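C-type diheme-containing protein (Kuenenia stuttgartiensis, PDB 6H5L) probably carries electrons through two covalently bound c-type hemes, as a subunit of a large multiheme reductase complex of an anammox bacterium. Local coordinates at residues 4-15 / 88-99; 142-153 / 164-172. One frame throughout, in Å; residues are numbered along the deposited sequence.

Interaction 1: residues 4-15 / 88-99; sequences PKEVTEEGKNVY and QRASVVPVLKSF. With HEC (heme c), chain L.
The Tyr15 ring packs among Val95, Leu96 and Phe99. Phe99 CZ lies over one face of the phenol, displaced toward its rim, with the two ring planes at 57°. Leu96 CD1 meets the ring at its edge, 3.6 Å from Tyr15 CD2, while Val95 CG1 comes up to Tyr15 CG at 4.0 Å. Tyr15 CG stands opposite the backbone N (chi1 -177°), which carries the ring past Val95 to Phe99, and the hydroxyl is held by Gly24 O. One turn back, Gly11 sits against Ser91, its CA 3.5 Å from Ser91 O in a CA-H...O contact; a side chain there would run into that carbonyl. This glycine lies where helix 9-15 crosses the 88-99 region, in the nearly perpendicular pairing of the first and last core helices of the heme domain, as in class I cytochromes c; the axes of 9-15 and 93-97 cross at -76°. Three residues on from Gly11, Val14 CG1 abuts Val92 CG1 at 3.6 Å. Toward the chain start, Val7 CG2 packs on Pro94 CB at 3.7 Å. Thr8 caps the helix, its OG1 accepting from Gly11 N. On the heme side, Val92 CG2 and Leu96 CD2 rest on porphyrin methyls, and Ile65 and Ile69 of helix 62-71 cover the same two residues.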
loop_
_atom_site.group_PDB
_atom_site.type_symbol
_atom_site.label_atom_id
_atom_site.label_comp_id
_atom_site.label_asym_id
_atom_site.label_seq_id
_atom_site.Cartn_x
_atom_site.Cartn_y
_atom_site.Cartn_z
ATOM N N PRO B 4 32.424 -46.823 -28.981
ATOM C CA PRO B 4 33.003 -48.161 -29.128
ATOM C C PRO B 4 32.353 -49.168 -28.192
ATOM O O PRO B 4 31.805 -48.816 -27.143
ATOM C CB PRO B 4 34.480 -47.944 -28.766
ATOM C CG PRO B 4 34.440 -46.808 -27.795
ATOM C CD PRO B 4 33.325 -45.904 -28.258
ATOM N N LYS B 5 32.406 -50.436 -28.602
ATOM C CA LYS B 5 32.067 -51.536 -27.709
ATOM C C LYS B 5 33.260 -51.978 -26.878
ATOM O O LYS B 5 33.087 -52.426 -25.737
ATOM C CB LYS B 5 31.551 -52.729 -28.512
ATOM C CG LYS B 5 30.493 -52.393 -29.559
ATOM C CD LYS B 5 29.208 -51.907 -28.914
ATOM C CE LYS B 5 28.114 -51.731 -29.954
ATOM N NZ LYS B 5 26.821 -51.307 -29.354
ATOM N N GLU B 6 34.466 -51.840 -27.424
ATOM C CA GLU B 6 35.682 -52.248 -26.741
ATOM C C GLU B 6 36.067 -51.244 -25.663
ATOM O O GLU B 6 35.791 -50.046 -25.764
ATOM C CB GLU B 6 36.828 -52.407 -27.743
ATOM C CG GLU B 6 36.963 -51.278 -28.762
ATOM C CD GLU B 6 36.165 -51.532 -30.032
ATOM O OE1 GLU B 6 35.237 -50.749 -30.327
ATOM O OE2 GLU B 6 36.467 -52.521 -30.732
ATOM N N VAL B 7 36.718 -51.749 -24.623
ATOM C CA VAL B 7 37.236 -50.923 -23.540
ATOM C C VAL B 7 38.676 -50.549 -23.859
ATOM O O VAL B 7 39.480 -51.404 -24.248
ATOM C CB VAL B 7 37.134 -51.656 -22.190
ATOM C CG1 VAL B 7 37.857 -50.880 -21.101
ATOM C CG2 VAL B 7 35.679 -51.872 -21.817
ATOM N N THR B 8 39.005 -49.272 -23.693
ATOM C CA THR B 8 40.314 -48.749 -24.049
ATOM C C THR B 8 41.033 -48.238 -22.809
ATOM O O THR B 8 40.425 -48.010 -21.759
ATOM C CB THR B 8 40.202 -47.616 -25.078
ATOM O OG1 THR B 8 39.788 -46.413 -24.417
ATOM C CG2 THR B 8 39.182 -47.970 -26.148
ATOM N N GLU B 9 42.349 -48.059 -22.948
ATOM C CA GLU B 9 43.135 -47.472 -21.870
ATOM C C GLU B 9 42.753 -46.016 -21.641
ATOM O O GLU B 9 42.721 -45.550 -20.497
ATOM C CB GLU B 9 44.627 -47.594 -22.179
ATOM C CG GLU B 9 45.222 -48.946 -21.825
ATOM C CD GLU B 9 45.275 -49.182 -20.327
ATOM O OE1 GLU B 9 45.791 -48.304 -19.603
ATOM O OE2 GLU B 9 44.793 -50.242 -19.872
ATOM N N GLU B 10 42.472 -45.278 -22.718
ATOM C CA GLU B 10 41.983 -43.912 -22.569
ATOM C C GLU B 10 40.677 -43.880 -21.786
ATOM O O GLU B 10 40.484 -43.020 -20.919
ATOM C CB GLU B 10 41.797 -43.265 -23.941
ATOM C CG GLU B 10 41.363 -41.807 -23.878
ATOM C CD GLU B 10 40.750 -41.322 -25.178
ATOM O OE1 GLU B 10 40.509 -42.163 -26.071
ATOM O OE2 GLU B 10 40.504 -40.104 -25.304
ATOM N N GLY B 11 39.768 -44.810 -22.080
ATOM C CA GLY B 11 38.515 -44.870 -21.344
ATOM C C GLY B 11 38.715 -45.133 -19.864
ATOM O O GLY B 11 38.020 -44.558 -19.023
ATOM N N LYS B 12 39.662 -46.013 -19.527
ATOM C CA LYS B 12 39.997 -46.246 -18.124
ATOM C C LYS B 12 40.480 -44.964 -17.457
ATOM O O LYS B 12 40.050 -44.624 -16.349
ATOM C CB LYS B 12 41.066 -47.333 -18.004
ATOM C CG LYS B 12 40.607 -48.756 -18.273
ATOM C CD LYS B 12 41.702 -49.732 -17.851
ATOM C CE LYS B 12 41.690 -51.012 -18.676
ATOM N NZ LYS B 12 40.900 -52.102 -18.041
ATOM N N ASN B 13 41.380 -44.239 -18.125
ATOM C CA ASN B 13 41.981 -43.055 -17.518
ATOM C C ASN B 13 40.959 -41.940 -17.331
ATOM O O ASN B 13 40.950 -41.268 -16.294
ATOM C CB ASN B 13 43.154 -42.568 -18.368
ATOM C CG ASN B 13 44.349 -43.502 -18.302
ATOM O OD1 ASN B 13 44.259 -44.608 -17.771
ATOM N ND2 ASN B 13 45.479 -43.056 -18.845
ATOM N N VAL B 14 40.100 -41.716 -18.330
ATOM C CA VAL B 14 39.093 -40.664 -18.217
ATOM C C VAL B 14 38.158 -40.947 -17.048
ATOM O O VAL B 14 37.855 -40.058 -16.244
ATOM C CB VAL B 14 38.320 -40.511 -19.539
ATOM C CG1 VAL B 14 37.216 -39.476 -19.390
ATOM C CG2 VAL B 14 39.262 -40.117 -20.661
ATOM N N TYR B 15 37.687 -42.191 -16.935
ATOM C CA TYR B 15 36.865 -42.566 -15.788
ATOM C C TYR B 15 37.629 -42.371 -14.485
ATOM O O TYR B 15 37.085 -41.860 -13.498
ATOM C CB TYR B 15 36.398 -44.016 -15.921
ATOM C CG TYR B 15 35.480 -44.449 -14.803
ATOM C CD1 TYR B 15 35.990 -44.958 -13.614
ATOM C CD2 TYR B 15 34.101 -44.343 -14.930
ATOM C CE1 TYR B 15 35.155 -45.344 -12.587
ATOM C CE2 TYR B 15 33.258 -44.726 -13.908
ATOM C CZ TYR B 15 33.790 -45.227 -12.741
ATOM O OH TYR B 15 32.950 -45.609 -11.725
ATOM N N GLN B 88 36.343 -38.682 -25.636
ATOM C CA GLN B 88 36.547 -39.005 -24.227
ATOM C C GLN B 88 35.251 -39.471 -23.573
ATOM O O GLN B 88 35.230 -40.479 -22.858
ATOM C CB GLN B 88 37.118 -37.795 -23.487
ATOM C CG GLN B 88 38.598 -37.552 -23.734
ATOM C CD GLN B 88 39.116 -36.324 -23.009
ATOM O OE1 GLN B 88 38.498 -35.260 -23.049
ATOM N NE2 GLN B 88 40.253 -36.468 -22.338
ATOM N N ARG B 89 34.157 -38.740 -23.803
ATOM C CA ARG B 89 32.870 -39.144 -23.245
ATOM C C ARG B 89 32.393 -40.466 -23.829
ATOM O O ARG B 89 31.686 -41.223 -23.154
ATOM C CB ARG B 89 31.828 -38.054 -23.492
ATOM C CG ARG B 89 31.985 -36.820 -22.624
ATOM C CD ARG B 89 30.961 -35.768 -23.014
ATOM N NE ARG B 89 31.516 -34.779 -23.933
ATOM C CZ ARG B 89 30.802 -34.115 -24.835
ATOM N NH1 ARG B 89 29.503 -34.346 -24.958
ATOM N NH2 ARG B 89 31.391 -33.230 -25.626
ATOM N N ALA B 90 32.756 -40.758 -25.078
ATOM C CA ALA B 90 32.342 -42.011 -25.695
ATOM C C ALA B 90 33.177 -43.190 -25.213
ATOM O O ALA B 90 32.679 -44.322 -25.179
ATOM C CB ALA B 90 32.416 -41.896 -27.219
ATOM N N SER B 91 34.434 -42.952 -24.832
ATOM C CA SER B 91 35.312 -44.039 -24.417
ATOM C C SER B 91 34.994 -44.561 -23.021
ATOM O O SER B 91 35.421 -45.669 -22.680
ATOM C CB SER B 91 36.775 -43.588 -24.470
ATOM O OG SER B 91 37.040 -42.596 -23.495
ATOM N N VAL B 92 34.260 -43.795 -22.206
ATOM C CA VAL B 92 33.892 -44.251 -20.867
ATOM C C VAL B 92 32.565 -44.992 -20.840
ATOM O O VAL B 92 32.232 -45.600 -19.810
ATOM C CB VAL B 92 33.825 -43.082 -19.862
ATOM C CG1 VAL B 92 35.169 -42.392 -19.753
ATOM C CG2 VAL B 92 32.735 -42.093 -20.262
ATOM N N VAL B 93 31.791 -44.950 -21.927
ATOM C CA VAL B 93 30.549 -45.721 -21.985
ATOM C C VAL B 93 30.786 -47.211 -21.740
ATOM O O VAL B 93 30.097 -47.785 -20.885
ATOM C CB VAL B 93 29.812 -45.447 -23.306
ATOM C CG1 VAL B 93 28.566 -46.314 -23.411
ATOM C CG2 VAL B 93 29.455 -43.972 -23.414
ATOM N N PRO B 94 31.721 -47.882 -22.429
ATOM C CA PRO B 94 31.934 -49.307 -22.123
ATOM C C PRO B 94 32.468 -49.542 -20.723
ATOM O O PRO B 94 32.189 -50.595 -20.135
ATOM C CB PRO B 94 32.946 -49.755 -23.189
ATOM C CG PRO B 94 32.922 -48.690 -24.227
ATOM C CD PRO B 94 32.617 -47.429 -23.504
ATOM N N VAL B 95 33.237 -48.598 -20.176
ATOM C CA VAL B 95 33.722 -48.731 -18.803
ATOM C C VAL B 95 32.548 -48.815 -17.838
ATOM O O VAL B 95 32.519 -49.661 -16.935
ATOM C CB VAL B 95 34.662 -47.565 -18.449
ATOM C CG1 VAL B 95 35.233 -47.749 -17.050
ATOM C CG2 VAL B 95 35.777 -47.443 -19.478
ATOM N N LEU B 96 31.560 -47.933 -18.016
ATOM C CA LEU B 96 30.347 -47.997 -17.208
ATOM C C LEU B 96 29.581 -49.290 -17.458
ATOM O O LEU B 96 28.977 -49.851 -16.536
ATOM C CB LEU B 96 29.461 -46.784 -17.496
ATOM C CG LEU B 96 29.663 -45.524 -16.651
ATOM C CD1 LEU B 96 31.073 -44.970 -16.790
ATOM C CD2 LEU B 96 28.634 -44.462 -17.016
ATOM N N LYS B 97 29.594 -49.778 -18.703
ATOM C CA LYS B 97 28.894 -51.019 -19.021
ATOM C C LYS B 97 29.576 -52.226 -18.394
ATOM O O LYS B 97 28.900 -53.196 -18.032
ATOM C CB LYS B 97 28.796 -51.197 -20.538
ATOM C CG LYS B 97 28.037 -50.091 -21.251
ATOM C CD LYS B 97 27.958 -50.338 -22.749
ATOM C CE LYS B 97 27.044 -51.510 -23.069
ATOM N NZ LYS B 97 26.956 -51.765 -24.533
ATOM N N SER B 98 30.903 -52.186 -18.249
ATOM C CA SER B 98 31.638 -53.317 -17.696
ATOM C C SER B 98 31.407 -53.502 -16.203
ATOM O O SER B 98 31.830 -54.524 -15.651
ATOM C CB SER B 98 33.136 -53.158 -17.966
ATOM O OG SER B 98 33.701 -52.147 -17.152
ATOM N N PHE B 99 30.749 -52.550 -15.539
ATOM C CA PHE B 99 30.514 -52.659 -14.105
ATOM C C PHE B 99 29.360 -53.592 -13.764
ATOM O O PHE B 99 29.257 -54.029 -12.611
ATOM C CB PHE B 99 30.244 -51.274 -13.510
ATOM C CG PHE B 99 31.420 -50.338 -13.584
ATOM C CD1 PHE B 99 32.709 -50.799 -13.370
ATOM C CD2 PHE B 99 31.233 -48.995 -13.871
ATOM C CE1 PHE B 99 33.789 -49.937 -13.438
ATOM C CE2 PHE B 99 32.309 -48.130 -13.941
ATOM C CZ PHE B 99 33.589 -48.601 -13.725
HETATM FE FE HEC L . 27.960 -39.146 -12.543
HETATM C CHA HEC L . 24.684 -40.100 -12.232
HETATM C CHB HEC L . 28.129 -40.817 -15.560
HETATM C CHC HEC L . 31.275 -38.264 -12.870
HETATM C CHD HEC L . 27.866 -37.572 -9.484
HETATM N NA HEC L . 26.654 -40.250 -13.686
HETATM C C1A HEC L . 25.344 -40.524 -13.364
HETATM C C2A HEC L . 24.754 -41.330 -14.415
HETATM C C3A HEC L . 25.717 -41.536 -15.343
HETATM C C4A HEC L . 26.920 -40.855 -14.896
HETATM C CMA HEC L . 25.663 -42.324 -16.673
HETATM C CAA HEC L . 23.272 -41.797 -14.300
HETATM C CBA HEC L . 22.561 -42.336 -15.539
HETATM C CGA HEC L . 21.169 -42.773 -15.154
HETATM O O1A HEC L . 20.930 -43.028 -13.945
HETATM O O2A HEC L . 20.300 -42.869 -16.058
HETATM N NB HEC L . 29.430 -39.491 -13.942
HETATM C C1B HEC L . 29.277 -40.182 -15.130
HETATM C C2B HEC L . 30.536 -40.111 -15.849
HETATM C C3B HEC L . 31.402 -39.414 -15.105
HETATM C C4B HEC L . 30.723 -39.006 -13.893
HETATM C CMB HEC L . 30.814 -40.758 -17.223
HETATM C CAB HEC L . 32.871 -39.070 -15.448
HETATM C CBB HEC L . 32.939 -38.054 -16.610
HETATM N NC HEC L . 29.317 -38.118 -11.394
HETATM C C1C HEC L . 30.635 -37.859 -11.719
HETATM C C2C HEC L . 31.181 -36.973 -10.712
HETATM C C3C HEC L . 30.287 -36.899 -9.717
HETATM C C4C HEC L . 29.065 -37.541 -10.164
HETATM C CMC HEC L . 32.676 -36.595 -10.614
HETATM C CAC HEC L . 30.449 -36.133 -8.382
HETATM C CBC HEC L . 30.526 -34.614 -8.646
HETATM N ND HEC L . 26.504 -38.878 -11.083
HETATM C C1D HEC L . 26.697 -38.181 -9.892
HETATM C C2D HEC L . 25.458 -38.195 -9.145
HETATM C C3D HEC L . 24.468 -38.987 -10.009
HETATM C C4D HEC L . 25.205 -39.368 -11.189
HETATM C CMD HEC L . 25.195 -37.551 -7.768
HETATM C CAD HEC L . 22.993 -39.318 -9.702
HETATM C CBD HEC L . 22.123 -38.113 -10.035
HETATM C CGD HEC L . 20.690 -38.414 -9.687
HETATM O O1D HEC L . 20.151 -39.440 -10.176
HETATM O O2D HEC L . 20.082 -37.617 -8.926
#

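Interaction 2: residues 142-153 / 164-172; sequences HGVEGRGDGPSA and IKPFDFTTG. With HEC (heme c), chain K.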
loop_
_atom_site.group_PDB
_atom_site.type_symbol
_atom_site.label_atom_id
_atom_site.label_comp_id
_atom_site.label_asym_id
_atom_site.label_seq_id
_atom_site.Cartn_x
_atom_site.Cartn_y
_atom_site.Cartn_z
ATOM N N HIS B 142 4.280 -36.749 -5.222
ATOM C CA HIS B 142 4.728 -35.446 -5.699
ATOM C C HIS B 142 3.947 -34.270 -5.129
ATOM O O HIS B 142 4.436 -33.137 -5.196
ATOM C CB HIS B 142 4.657 -35.392 -7.229
ATOM C CG HIS B 142 5.663 -36.266 -7.911
ATOM N ND1 HIS B 142 6.987 -35.910 -8.044
ATOM C CD2 HIS B 142 5.538 -37.480 -8.496
ATOM C CE1 HIS B 142 7.638 -36.867 -8.681
ATOM N NE2 HIS B 142 6.781 -37.832 -8.967
ATOM N N GLY B 143 2.760 -34.498 -4.578
ATOM C CA GLY B 143 1.954 -33.417 -4.052
ATOM C C GLY B 143 1.018 -32.824 -5.088
ATOM O O GLY B 143 1.123 -33.070 -6.290
ATOM N N VAL B 144 0.077 -32.012 -4.596
ATOM C CA VAL B 144 -0.965 -31.455 -5.459
ATOM C C VAL B 144 -0.364 -30.524 -6.505
ATOM O O VAL B 144 -0.822 -30.480 -7.654
ATOM C CB VAL B 144 -2.040 -30.745 -4.611
ATOM C CG1 VAL B 144 -2.823 -31.761 -3.791
ATOM C CG2 VAL B 144 -1.410 -29.697 -3.703
ATOM N N GLU B 145 0.671 -29.772 -6.136
ATOM C CA GLU B 145 1.320 -28.830 -7.036
ATOM C C GLU B 145 2.621 -29.365 -7.621
ATOM O O GLU B 145 3.271 -28.660 -8.400
ATOM C CB GLU B 145 1.593 -27.510 -6.307
ATOM C CG GLU B 145 0.352 -26.699 -5.964
ATOM C CD GLU B 145 -0.125 -25.841 -7.121
ATOM O OE1 GLU B 145 -1.087 -26.243 -7.811
ATOM O OE2 GLU B 145 0.468 -24.765 -7.345
ATOM N N GLY B 146 3.016 -30.586 -7.266
ATOM C CA GLY B 146 4.283 -31.120 -7.720
ATOM C C GLY B 146 5.477 -30.688 -6.905
ATOM O O GLY B 146 6.612 -30.809 -7.376
ATOM N N ARG B 147 5.256 -30.187 -5.687
ATOM C CA ARG B 147 6.339 -29.702 -4.842
ATOM C C ARG B 147 7.160 -30.824 -4.225
ATOM O O ARG B 147 8.199 -30.544 -3.618
ATOM C CB ARG B 147 5.771 -28.819 -3.730
ATOM C CG ARG B 147 4.996 -27.610 -4.225
ATOM C CD ARG B 147 5.927 -26.525 -4.736
ATOM N NE ARG B 147 5.847 -25.323 -3.911
ATOM C CZ ARG B 147 6.666 -24.282 -4.018
ATOM N NH1 ARG B 147 7.641 -24.288 -4.916
ATOM N NH2 ARG B 147 6.511 -23.233 -3.221
ATOM N N GLY B 148 6.724 -32.073 -4.355
ATOM C CA GLY B 148 7.415 -33.170 -3.709
ATOM C C GLY B 148 7.117 -33.305 -2.235
ATOM O O GLY B 148 7.958 -33.809 -1.483
ATOM N N ASP B 149 5.939 -32.856 -1.796
ATOM C CA ASP B 149 5.557 -32.864 -0.389
ATOM C C ASP B 149 4.264 -33.638 -0.163
ATOM O O ASP B 149 3.493 -33.321 0.747
ATOM C CB ASP B 149 5.424 -31.438 0.148
ATOM C CG ASP B 149 4.471 -30.586 -0.675
ATOM O OD1 ASP B 149 4.024 -31.047 -1.744
ATOM O OD2 ASP B 149 4.177 -29.447 -0.249
ATOM N N GLY B 150 4.010 -34.650 -0.988
ATOM C CA GLY B 150 2.855 -35.497 -0.815
ATOM C C GLY B 150 2.968 -36.353 0.429
ATOM O O GLY B 150 4.009 -36.388 1.097
ATOM N N PRO B 151 1.891 -37.069 0.765
ATOM C CA PRO B 151 1.927 -37.901 1.981
ATOM C C PRO B 151 2.979 -38.998 1.939
ATOM O O PRO B 151 3.637 -39.256 2.955
ATOM C CB PRO B 151 0.503 -38.473 2.054
ATOM C CG PRO B 151 -0.026 -38.372 0.655
ATOM C CD PRO B 151 0.590 -37.136 0.079
ATOM N N SER B 152 3.168 -39.642 0.791
ATOM C CA SER B 152 4.114 -40.741 0.659
ATOM C C SER B 152 5.509 -40.285 0.243
ATOM O O SER B 152 6.331 -41.124 -0.139
ATOM C CB SER B 152 3.588 -41.767 -0.346
ATOM O OG SER B 152 2.286 -42.204 0.005
ATOM N N ALA B 153 5.799 -38.984 0.319
ATOM C CA ALA B 153 7.036 -38.463 -0.258
ATOM C C ALA B 153 8.255 -38.864 0.565
ATOM O O ALA B 153 9.231 -39.400 0.025
ATOM C CB ALA B 153 6.954 -36.942 -0.387
ATOM N N ILE B 164 14.842 -41.698 -1.596
ATOM C CA ILE B 164 14.664 -40.893 -2.804
ATOM C C ILE B 164 13.339 -40.152 -2.637
ATOM O O ILE B 164 12.279 -40.613 -3.070
ATOM C CB ILE B 164 14.705 -41.729 -4.092
ATOM C CG1 ILE B 164 14.473 -40.861 -5.333
ATOM C CG2 ILE B 164 13.749 -42.922 -4.035
ATOM C CD1 ILE B 164 14.935 -41.515 -6.622
ATOM N N LYS B 165 13.396 -38.985 -2.014
ATOM C CA LYS B 165 12.226 -38.132 -1.869
ATOM C C LYS B 165 12.081 -37.294 -3.130
ATOM O O LYS B 165 13.021 -36.569 -3.484
ATOM C CB LYS B 165 12.369 -37.240 -0.651
ATOM C CG LYS B 165 11.184 -36.343 -0.372
ATOM C CD LYS B 165 11.348 -35.638 0.969
ATOM C CE LYS B 165 10.240 -34.619 1.216
ATOM N NZ LYS B 165 10.281 -33.451 0.285
ATOM N N PRO B 166 10.959 -37.377 -3.846
ATOM C CA PRO B 166 10.856 -36.696 -5.147
ATOM C C PRO B 166 11.110 -35.203 -5.018
ATOM O O PRO B 166 10.413 -34.494 -4.288
ATOM C CB PRO B 166 9.420 -36.997 -5.590
ATOM C CG PRO B 166 8.697 -37.345 -4.329
ATOM C CD PRO B 166 9.696 -38.029 -3.457
ATOM N N PHE B 167 12.130 -34.732 -5.729
ATOM C CA PHE B 167 12.497 -33.328 -5.679
ATOM C C PHE B 167 11.364 -32.456 -6.213
ATOM O O PHE B 167 10.525 -32.890 -7.009
ATOM C CB PHE B 167 13.776 -33.077 -6.480
ATOM C CG PHE B 167 13.626 -33.318 -7.958
ATOM C CD1 PHE B 167 13.846 -34.576 -8.495
ATOM C CD2 PHE B 167 13.268 -32.286 -8.811
ATOM C CE1 PHE B 167 13.707 -34.801 -9.853
ATOM C CE2 PHE B 167 13.126 -32.504 -10.169
ATOM C CZ PHE B 167 13.347 -33.763 -10.691
ATOM N N ASP B 168 11.347 -31.209 -5.757
ATOM C CA ASP B 168 10.408 -30.217 -6.263
ATOM C C ASP B 168 10.738 -29.922 -7.722
ATOM O O ASP B 168 11.783 -29.336 -8.019
ATOM C CB ASP B 168 10.488 -28.952 -5.413
ATOM C CG ASP B 168 9.550 -27.863 -5.891
ATOM O OD1 ASP B 168 8.605 -28.177 -6.644
ATOM O OD2 ASP B 168 9.760 -26.691 -5.516
ATOM N N PHE B 169 9.856 -30.325 -8.637
ATOM C CA PHE B 169 10.088 -30.097 -10.057
ATOM C C PHE B 169 9.384 -28.855 -10.588
ATOM O O PHE B 169 9.441 -28.600 -11.795
ATOM C CB PHE B 169 9.684 -31.332 -10.885
ATOM C CG PHE B 169 8.218 -31.691 -10.815
ATOM C CD1 PHE B 169 7.262 -30.940 -11.486
ATOM C CD2 PHE B 169 7.805 -32.818 -10.123
ATOM C CE1 PHE B 169 5.923 -31.280 -11.433
ATOM C CE2 PHE B 169 6.467 -33.167 -10.070
ATOM C CZ PHE B 169 5.525 -32.398 -10.727
ATOM N N THR B 170 8.730 -28.075 -9.725
ATOM C CA THR B 170 8.136 -26.819 -10.171
ATOM C C THR B 170 9.184 -25.812 -10.625
ATOM O O THR B 170 8.829 -24.824 -11.276
ATOM C CB THR B 170 7.277 -26.205 -9.062
ATOM O OG1 THR B 170 8.110 -25.845 -7.951
ATOM C CG2 THR B 170 6.218 -27.195 -8.598
ATOM N N THR B 171 10.459 -26.037 -10.293
ATOM C CA THR B 171 11.533 -25.203 -10.818
ATOM C C THR B 171 11.771 -25.444 -12.301
ATOM O O THR B 171 12.373 -24.595 -12.966
ATOM C CB THR B 171 12.827 -25.460 -10.047
ATOM O OG1 THR B 171 13.257 -26.808 -10.273
ATOM C CG2 THR B 171 12.611 -25.247 -8.556
ATOM N N GLY B 172 11.317 -26.580 -12.829
ATOM C CA GLY B 172 11.526 -26.919 -14.218
ATOM C C GLY B 172 12.838 -27.604 -14.524
ATOM O O GLY B 172 13.105 -27.892 -15.698
HETATM FE FE HEC K . 7.010 -39.463 -10.101
HETATM C CHA HEC K . 10.282 -38.693 -10.801
HETATM C CHB HEC K . 5.990 -37.318 -12.586
HETATM C CHC HEC K . 3.761 -40.486 -9.665
HETATM C CHD HEC K . 7.904 -41.000 -7.180
HETATM N NA HEC K . 7.967 -38.271 -11.489
HETATM C C1A HEC K . 9.323 -38.011 -11.518
HETATM C C2A HEC K . 9.550 -36.909 -12.435
HETATM C C3A HEC K . 8.364 -36.528 -12.924
HETATM C C4A HEC K . 7.344 -37.378 -12.340
HETATM C CMA HEC K . 8.109 -35.388 -13.936
HETATM C CAA HEC K . 10.926 -36.286 -12.770
HETATM C CBA HEC K . 11.402 -36.758 -14.143
HETATM C CGA HEC K . 12.761 -36.174 -14.432
HETATM O O1A HEC K . 13.348 -35.539 -13.518
HETATM O O2A HEC K . 13.261 -36.346 -15.573
HETATM N NB HEC K . 5.189 -38.933 -10.914
HETATM C C1B HEC K . 5.034 -38.148 -12.040
HETATM C C2B HEC K . 3.697 -38.360 -12.556
HETATM C C3B HEC K . 3.073 -39.233 -11.750
HETATM C C4B HEC K . 4.004 -39.611 -10.702
HETATM C CMB HEC K . 3.128 -37.649 -13.805
HETATM C CAB HEC K . 1.627 -39.770 -11.868
HETATM C CBB HEC K . 1.386 -40.542 -13.184
HETATM N NC HEC K . 6.007 -40.506 -8.663
HETATM C C1C HEC K . 4.678 -40.888 -8.716
HETATM C C2C HEC K . 4.456 -41.885 -7.687
HETATM C C3C HEC K . 5.559 -41.926 -6.923
HETATM C C4C HEC K . 6.587 -41.127 -7.574
HETATM C CMC HEC K . 3.061 -42.433 -7.302
HETATM C CAC HEC K . 5.765 -42.786 -5.652
HETATM C CBC HEC K . 5.760 -44.288 -6.007
HETATM N ND HEC K . 8.823 -39.780 -9.128
HETATM C C1D HEC K . 8.945 -40.491 -7.936
HETATM C C2D HEC K . 10.351 -40.608 -7.617
HETATM C C3D HEC K . 11.097 -39.886 -8.749
HETATM C C4D HEC K . 10.064 -39.405 -9.640
HETATM C CMD HEC K . 10.971 -41.313 -6.393
HETATM C CAD HEC K . 12.623 -39.708 -8.910
HETATM C CBD HEC K . 13.093 -38.521 -8.074
HETATM C CGD HEC K . 14.596 -38.427 -8.108
HETATM O O1D HEC K . 15.229 -39.141 -8.930
HETATM O O2D HEC K . 15.165 -37.639 -7.308
HETATM O O HOH W 1 7.914 -33.728 -6.983
#
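His142 enters the contact at CB, which lies 4.0 Å from Phe169 CE2, and its ring continues along the same phenyl. With CG anti to the carbonyl carbon (chi1 -69°), the imidazole is placed between Phe169 and the heme iron. The two rings form an offset edge-to-face pair, planes at 64°, with the edge of Phe169 turned toward the imidazole face. Next comes ND1, which donates in the ring plane to a water; that water in turn donates to Gly146 O and Phe167 O, so both segments help to fix the rotation of the imidazole. CE1 meets Pro166 CB at 3.6 Å, and at the tip NE2 binds the heme iron at 2.0 Å, with Met196 SD as the other axial ligand. This is the loop that follows the CXXCH heme-binding motif of a class I cytochrome c, folded back here on the segment that runs past the propionates.

Glycines let the two segments lie close: a CB on Gly146 would run into Phe169 CZ, and one on Gly148, whose CA makes a CA-H...O contact with Pro166 O, into that carbonyl. Gly146 O sits over one face of the Phe169 ring, offset toward the rim. Lys165 NZ donates to Gly148 O at 2.9 Å and also forms a salt bridge with Glu268 of the neighbouring hydroxylamine oxidoreductase-like subunit. At the outer end, Asp168 OD1 accepts Thr170 N in an Asx turn and Thr170 OG1 at 2.7 Å, both from the same face of the carboxylate. Asp168 OD2 forms a salt bridge to Arg147 NH1 whose hydrogen bond is weak, and Arg147 NH1 makes another weak bond to Thr170 OG1. With an alanine in place of Asp168, the Asx turn would probably come undone, Thr170 N and OG1 losing their acceptor and Arg147 its counter-charge.

How the interactions relate
Both segments of interaction 1 precede those of interaction 2 in the sequence, and each contact belongs to a different one of the two cytochrome c halves. They lie on opposite sides of the chain's centre, about 35 Å apart between centres and about 17 Å at their nearest atoms. Interaction 1 joins helix 9-18 to helices 86-91 and 93-97 beside the first heme; interaction 2 is built from loops between helices 139-142 and 180-189 and includes an axial ligand of the second. Between them the hemes turn propionates toward each other, and Lys50 and Lys175 bind both, an arrangement consistent with electron transfer between the two halves.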